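Local coordinates for protein Blo t 1 allergen (Blomia tropicalis, PDB 5JT8) that is a mite allergen of the papain family, probably a cysteine protease that is held inactive by its propeptide until this is removed, at residues 95-100 and 184-189. Numbering follows the deposited sequence.
Sequences TYMKME and SGYSTE. With NAG (2-acetamido-2-deoxy-beta-D-glucopyranose), chain D; NO3 (nitrate ion), chain G.
Tyr96 drives the edge of its ring into one face of Tyr186, a T-shaped aromatic pair that joins the short helix 94-100, probably part of the propeptide, to the papain-like protease fold at the start of helix 187-196. The ring centroids lie 5.0 Å apart and the planes stand at 73°, with Tyr96 CE2 over the centre of the Tyr186 ring. With CG anti to the backbone N (chi1 169°), the Tyr96 ring reaches off its helix to Tyr186, the N-cap residue of helix 187-196. A second grip comes from Met97 at the rim of the same ring: its CG packs 3.7 Å from Tyr186 CE1, and SD lies in the ring plane at the edge, a Met-aromatic contact. Tyr186 OH is hydrogen-bonded to the backbone N of Asn93, which ties the far end of the ring to the residue just before helix 94-100. The CD1 edge of the Tyr96 ring lies 3.8 Å from O6 of the N-acetylglucosamine. Glu189 OE1 lies 2.9 Å from Tyr96 OH, but at an angle too poor for a hydrogen bond; OE1 instead makes a salt bridge to Lys192 NZ, and OE2 accepts a hydrogen bond from Gln178 N. One water joins the helices here, 2.7 Å from Tyr96 OH and 2.7 Å from Thr188 OG1.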
# COMPACT_ATOMS: atom_id res chain seq x y z
N THR A 95 7.48 6.42 16.37
CA THR A 95 8.78 6.58 17.01
C THR A 95 9.72 5.49 16.51
O THR A 95 10.86 5.75 16.12
CB THR A 95 8.65 6.54 18.55
OG1 THR A 95 7.66 7.48 18.97
CG2 THR A 95 9.96 6.87 19.21
N TYR A 96 9.21 4.26 16.50
CA TYR A 96 9.96 3.12 15.98
C TYR A 96 10.32 3.32 14.50
O TYR A 96 11.46 3.07 14.09
CB TYR A 96 9.16 1.83 16.19
CG TYR A 96 9.73 0.65 15.46
CD1 TYR A 96 10.97 0.13 15.81
CD2 TYR A 96 9.04 0.05 14.41
CE1 TYR A 96 11.51 -0.95 15.14
CE2 TYR A 96 9.57 -1.03 13.73
CZ TYR A 96 10.81 -1.53 14.10
OH TYR A 96 11.34 -2.60 13.44
N MET A 97 9.35 3.79 13.71
CA MET A 97 9.55 4.01 12.28
C MET A 97 10.54 5.14 11.98
O MET A 97 11.36 5.02 11.08
CB MET A 97 8.22 4.29 11.60
CG MET A 97 7.23 3.16 11.76
SD MET A 97 5.64 3.47 10.98
CE MET A 97 6.09 3.42 9.25
N LYS A 98 10.49 6.24 12.74
CA LYS A 98 11.42 7.35 12.50
C LYS A 98 12.87 6.98 12.82
O LYS A 98 13.80 7.44 12.15
CB LYS A 98 11.02 8.58 13.33
CG LYS A 98 9.83 9.36 12.78
CD LYS A 98 9.27 10.29 13.85
CE LYS A 98 8.05 11.04 13.36
NZ LYS A 98 7.41 11.77 14.49
N MET A 99 13.06 6.16 13.85
CA MET A 99 14.40 5.82 14.33
C MET A 99 15.24 5.07 13.28
O MET A 99 16.46 5.19 13.25
CB MET A 99 14.28 4.99 15.61
CG MET A 99 15.58 4.47 16.16
SD MET A 99 15.31 3.66 17.75
CE MET A 99 13.85 2.67 17.40
N GLU A 100 14.59 4.32 12.40
CA GLU A 100 15.34 3.53 11.43
C GLU A 100 15.70 4.30 10.13
O GLU A 100 16.55 3.88 9.37
CB GLU A 100 14.54 2.27 11.12
CG GLU A 100 14.36 1.36 12.34
CD GLU A 100 15.69 0.85 12.91
OE1 GLU A 100 16.56 0.41 12.12
OE2 GLU A 100 15.86 0.93 14.15
N SER A 184 -1.49 -4.73 12.12
CA SER A 184 -0.67 -3.63 11.66
C SER A 184 0.72 -4.20 11.45
O SER A 184 1.05 -5.26 11.97
CB SER A 184 -0.62 -2.50 12.67
OG SER A 184 0.16 -2.86 13.80
N GLY A 185 1.56 -3.49 10.69
CA GLY A 185 2.89 -3.99 10.41
C GLY A 185 3.80 -3.01 9.72
O GLY A 185 3.42 -1.88 9.41
N TYR A 186 5.03 -3.45 9.49
CA TYR A 186 6.09 -2.61 8.99
C TYR A 186 6.70 -3.29 7.80
O TYR A 186 7.08 -4.45 7.90
CB TYR A 186 7.12 -2.35 10.07
CG TYR A 186 6.48 -1.84 11.33
CD1 TYR A 186 6.10 -0.51 11.44
CD2 TYR A 186 6.22 -2.68 12.41
CE1 TYR A 186 5.50 -0.02 12.58
CE2 TYR A 186 5.61 -2.20 13.57
CZ TYR A 186 5.26 -0.86 13.64
OH TYR A 186 4.65 -0.35 14.77
N SER A 187 6.75 -2.60 6.67
CA SER A 187 7.34 -3.18 5.47
C SER A 187 8.84 -3.39 5.70
O SER A 187 9.42 -4.29 5.11
CB SER A 187 7.10 -2.28 4.23
OG SER A 187 5.73 -2.27 3.80
N THR A 188 9.47 -2.57 6.53
CA THR A 188 10.90 -2.75 6.81
C THR A 188 11.13 -4.10 7.49
O THR A 188 12.07 -4.83 7.17
CB THR A 188 11.48 -1.63 7.69
OG1 THR A 188 10.63 -1.45 8.83
CG2 THR A 188 11.57 -0.31 6.91
N GLU A 189 10.24 -4.43 8.42
CA GLU A 189 10.30 -5.70 9.09
C GLU A 189 10.08 -6.83 8.10
O GLU A 189 10.72 -7.88 8.21
CB GLU A 189 9.27 -5.75 10.20
CG GLU A 189 9.61 -4.87 11.42
CD GLU A 189 10.84 -5.35 12.19
OE1 GLU A 189 11.96 -4.96 11.82
OE2 GLU A 189 10.69 -6.10 13.18
C1 NAG D . 7.81 2.55 20.23
C2 NAG D . 7.58 2.08 21.68
C3 NAG D . 8.66 2.66 22.62
C4 NAG D . 10.05 2.40 22.07
C5 NAG D . 10.14 2.93 20.64
C6 NAG D . 11.48 2.69 20.00
C7 NAG D . 5.16 1.71 21.92
C8 NAG D . 3.88 2.27 22.46
N2 NAG D . 6.26 2.45 22.14
O3 NAG D . 8.54 2.06 23.90
O4 NAG D . 11.04 3.05 22.87
O5 NAG D . 9.16 2.26 19.84
O6 NAG D . 11.55 1.41 19.38
O7 NAG D . 5.22 0.64 21.32
N NO3 G . 7.91 0.67 7.13
O1 NO3 G . 7.86 0.10 6.00
O2 NO3 G . 7.79 -0.04 8.16
O3 NO3 G . 8.09 1.93 7.21
O HOH W 1 12.20 -2.34 10.85